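Sensor-type histidine kinase PrrB (Mycobacterium tuberculosis, PDB 1YSR) probably autophosphorylates a histidine with ATP as the sensor kinase of the PrrB/PrrA two-component system, this chain being the kinase's C-terminal ATP-binding domain. Local coordinates at residues Ile10-Ala18 / Leu69-Ile80. Residues are numbered along the deposited sequence; the frame is centred on the assembly and turned at random.
Sequences ITDLLDRAA and LSAVSSRAGVEI
Ile10 opens helix 10-24 by setting its CG2 methyl against the end of Ile80, with CG2 3.6 Å from Ile80 CD1. This is the helix-on-sheet layer of the Bergerat (GHKL) alpha/beta sandwich, the ATP-binding fold shared by histidine kinases, DNA gyrase B and Hsp90. The helix lies over the hairpin of strands 66-74 and 77-84; the axes of segments 10-18 and 69-74 approach to 8.5 Å and run antiparallel, at 173°. With CG1 beside its own backbone N (chi1 -69°), Ile10 turns CG2 onto Ile80 and CG1 toward Val78, and the two isoleucines cross at about a right angle. The branched side chain can thus touch two residues of one strand and still reach Leu47 of helix 44-61.

Thr11 stands at the border of the apolar patch. Its OG1 passes 4.2 Å from Ala71 CB but is satisfied elsewhere, by hydrogen bonds with Pro36 O and Cys38 N, so a small polar residue can be buried here.

One turn on, Leu14 reaches between the two strands. Its CD1 rests 3.9 Å from Ala71 CB and also meets Ser70 O, while CD2 lies 4.0 Å from Ile80 CG2; the fork of a leucine suits a place with a neighbour for each methyl. The single methyl of Ala71 is compatible with the close approach here, the CA atoms of Thr11 and Ala71 being 6.4 Å apart.

Ala17 and Ala18 present only methyls, and the longer Leu69 reaches them from the strand, its CD1 3.7 Å from Ala18 CB. The torsion that sets CG beside the backbone N (chi1 -52°) carries this leucine's tip to the helix backbone. There CD1 lies 3.2 Å from Leu14 O, a tight approach of a methyl to a carbonyl oxygen and not a hydrogen bond.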
loop_
_atom_site.group_PDB
_atom_site.type_symbol
_atom_site.label_atom_id
_atom_site.label_comp_id
_atom_site.label_asym_id
_atom_site.label_seq_id
_atom_site.Cartn_x
_atom_site.Cartn_y
_atom_site.Cartn_z
ATOM N N ILE A 10 3.133 3.774 5.755
ATOM C CA ILE A 10 4.376 2.982 5.724
ATOM C C ILE A 10 4.365 1.933 6.815
ATOM O O ILE A 10 4.874 0.774 6.681
ATOM C CB ILE A 10 5.628 3.934 5.958
ATOM C CG1 ILE A 10 5.823 4.855 4.752
ATOM C CG2 ILE A 10 6.888 3.123 6.228
ATOM C CD1 ILE A 10 5.899 4.082 3.379
ATOM N N THR A 11 3.794 2.348 7.951
ATOM C CA THR A 11 3.731 1.487 9.105
ATOM C C THR A 11 2.877 0.246 8.851
ATOM O O THR A 11 3.310 -0.891 9.142
ATOM C CB THR A 11 3.280 2.333 10.337
ATOM O OG1 THR A 11 4.145 3.476 10.442
ATOM C CG2 THR A 11 3.389 1.491 11.580
ATOM N N ASP A 12 1.693 0.421 8.270
ATOM C CA ASP A 12 0.836 -0.694 7.917
ATOM C C ASP A 12 1.487 -1.548 6.839
ATOM O O ASP A 12 1.367 -2.772 6.858
ATOM C CB ASP A 12 -0.530 -0.148 7.410
ATOM C CG ASP A 12 -1.540 -1.248 7.093
ATOM O OD1 ASP A 12 -1.892 -2.028 7.988
ATOM O OD2 ASP A 12 -1.959 -1.349 5.931
ATOM N N LEU A 13 2.143 -0.899 5.858
ATOM C CA LEU A 13 2.868 -1.615 4.816
ATOM C C LEU A 13 3.870 -2.598 5.448
ATOM O O LEU A 13 3.962 -3.758 5.049
ATOM C CB LEU A 13 3.598 -0.587 3.901
ATOM C CG LEU A 13 4.238 -1.180 2.609
ATOM C CD1 LEU A 13 4.310 -0.085 1.543
ATOM C CD2 LEU A 13 5.680 -1.589 2.925
ATOM N N LEU A 14 4.659 -2.107 6.378
ATOM C CA LEU A 14 5.630 -2.974 7.091
ATOM C C LEU A 14 4.939 -4.136 7.828
ATOM O O LEU A 14 5.431 -5.269 7.840
ATOM C CB LEU A 14 6.506 -2.140 8.034
ATOM C CG LEU A 14 7.449 -1.104 7.356
ATOM C CD1 LEU A 14 8.250 -0.266 8.398
ATOM C CD2 LEU A 14 8.424 -1.800 6.422
ATOM N N ASP A 15 3.842 -3.814 8.504
ATOM C CA ASP A 15 3.087 -4.810 9.302
ATOM C C ASP A 15 2.637 -5.913 8.347
ATOM O O ASP A 15 2.833 -7.069 8.637
ATOM C CB ASP A 15 1.914 -4.168 10.023
ATOM C CG ASP A 15 1.405 -5.003 11.224
ATOM O OD1 ASP A 15 2.090 -5.963 11.670
ATOM O OD2 ASP A 15 0.321 -4.648 11.711
ATOM N N ARG A 16 2.065 -5.553 7.190
ATOM C CA ARG A 16 1.643 -6.568 6.219
ATOM C C ARG A 16 2.807 -7.291 5.631
ATOM O O ARG A 16 2.726 -8.479 5.392
ATOM C CB ARG A 16 0.798 -6.021 5.041
ATOM C CG ARG A 16 -0.465 -5.239 5.425
ATOM C CD ARG A 16 -1.223 -4.752 4.134
ATOM N NE ARG A 16 -0.410 -4.014 3.146
ATOM C CZ ARG A 16 -0.288 -2.678 3.056
ATOM N NH1 ARG A 16 -0.900 -1.860 3.897
ATOM N NH2 ARG A 16 0.471 -2.151 2.103
ATOM N N ALA A 17 3.894 -6.567 5.325
ATOM C CA ALA A 17 5.043 -7.225 4.758
ATOM C C ALA A 17 5.544 -8.321 5.704
ATOM O O ALA A 17 5.966 -9.389 5.258
ATOM C CB ALA A 17 6.155 -6.199 4.509
ATOM N N ALA A 18 5.562 -8.003 6.985
ATOM C CA ALA A 18 6.166 -8.954 7.951
ATOM C C ALA A 18 5.224 -10.167 8.041
ATOM O O ALA A 18 5.659 -11.301 8.040
ATOM C CB ALA A 18 6.315 -8.303 9.277
ATOM N N LEU A 69 11.319 -5.156 11.268
ATOM C CA LEU A 69 11.022 -3.964 10.466
ATOM C C LEU A 69 10.679 -2.833 11.440
ATOM O O LEU A 69 10.022 -3.042 12.477
ATOM C CB LEU A 69 9.801 -4.238 9.595
ATOM C CG LEU A 69 9.912 -5.517 8.762
ATOM C CD1 LEU A 69 8.624 -5.817 7.874
ATOM C CD2 LEU A 69 11.256 -5.576 7.921
ATOM N N SER A 70 11.056 -1.618 11.082
ATOM C CA SER A 70 10.659 -0.458 11.887
ATOM C C SER A 70 10.494 0.790 11.053
ATOM O O SER A 70 11.077 0.890 9.992
ATOM C CB SER A 70 11.657 -0.166 12.984
ATOM O OG SER A 70 12.981 0.006 12.502
ATOM N N ALA A 71 9.755 1.756 11.601
ATOM C CA ALA A 71 9.628 3.086 11.005
ATOM C C ALA A 71 9.659 4.095 12.125
ATOM O O ALA A 71 8.930 3.958 13.143
ATOM C CB ALA A 71 8.312 3.197 10.226
ATOM N N VAL A 72 10.517 5.096 11.924
ATOM C CA VAL A 72 10.724 6.200 12.862
ATOM C C VAL A 72 10.393 7.479 12.082
ATOM O O VAL A 72 11.013 7.747 11.041
ATOM C CB VAL A 72 12.199 6.208 13.319
ATOM C CG1 VAL A 72 12.564 7.500 14.059
ATOM C CG2 VAL A 72 12.493 4.993 14.204
ATOM N N SER A 73 9.458 8.267 12.599
ATOM C CA SER A 73 8.984 9.516 11.972
ATOM C C SER A 73 9.644 10.766 12.510
ATOM O O SER A 73 9.894 10.879 13.716
ATOM C CB SER A 73 7.488 9.706 12.253
ATOM O OG SER A 73 6.746 8.539 11.985
ATOM N N SER A 74 9.830 11.732 11.630
ATOM C CA SER A 74 10.383 13.043 11.993
ATOM C C SER A 74 9.787 14.101 11.077
ATOM O O SER A 74 9.002 13.783 10.166
ATOM C CB SER A 74 11.924 13.017 11.886
ATOM O OG SER A 74 12.342 12.718 10.570
ATOM N N ARG A 75 10.135 15.365 11.318
ATOM C CA ARG A 75 9.625 16.424 10.470
ATOM C C ARG A 75 10.116 16.171 9.056
ATOM O O ARG A 75 9.444 16.501 8.134
ATOM C CB ARG A 75 10.080 17.799 10.979
ATOM C CG ARG A 75 9.563 18.191 12.383
ATOM C CD ARG A 75 10.497 19.314 12.978
ATOM N NE ARG A 75 9.979 19.967 14.196
ATOM C CZ ARG A 75 9.529 21.225 14.245
ATOM N NH1 ARG A 75 9.514 21.987 13.142
ATOM N NH2 ARG A 75 9.070 21.722 15.392
ATOM N N ALA A 76 11.294 15.556 8.916
ATOM C CA ALA A 76 11.967 15.310 7.622
ATOM C C ALA A 76 11.339 14.181 6.799
ATOM O O ALA A 76 11.490 14.120 5.574
ATOM C CB ALA A 76 13.451 15.016 7.869
ATOM N N GLY A 77 10.641 13.277 7.481
ATOM C CA GLY A 77 9.920 12.193 6.805
ATOM C C GLY A 77 10.052 10.929 7.618
ATOM O O GLY A 77 9.825 10.949 8.826
ATOM N N VAL A 78 10.450 9.829 6.984
ATOM C CA VAL A 78 10.529 8.583 7.720
ATOM C C VAL A 78 11.833 7.819 7.442
ATOM O O VAL A 78 12.388 7.884 6.350
ATOM C CB VAL A 78 9.317 7.734 7.331
ATOM C CG1 VAL A 78 9.351 7.404 5.813
ATOM C CG2 VAL A 78 9.164 6.468 8.187
ATOM N N GLU A 79 12.287 7.080 8.452
ATOM C CA GLU A 79 13.466 6.245 8.315
ATOM C C GLU A 79 12.878 4.859 8.539
ATOM O O GLU A 79 12.330 4.584 9.600
ATOM C CB GLU A 79 14.495 6.644 9.383
ATOM C CG GLU A 79 15.602 5.673 9.717
ATOM C CD GLU A 79 16.573 6.279 10.741
ATOM O OE1 GLU A 79 17.167 7.343 10.411
ATOM O OE2 GLU A 79 16.720 5.709 11.853
ATOM N N ILE A 80 12.893 4.054 7.489
ATOM C CA ILE A 80 12.431 2.674 7.518
ATOM C C ILE A 80 13.686 1.814 7.682
ATOM O O ILE A 80 14.688 2.042 7.020
ATOM C CB ILE A 80 11.795 2.321 6.162
ATOM C CG1 ILE A 80 10.519 3.167 5.949
ATOM C CG2 ILE A 80 11.479 0.784 6.033
ATOM C CD1 ILE A 80 10.003 3.152 4.505
#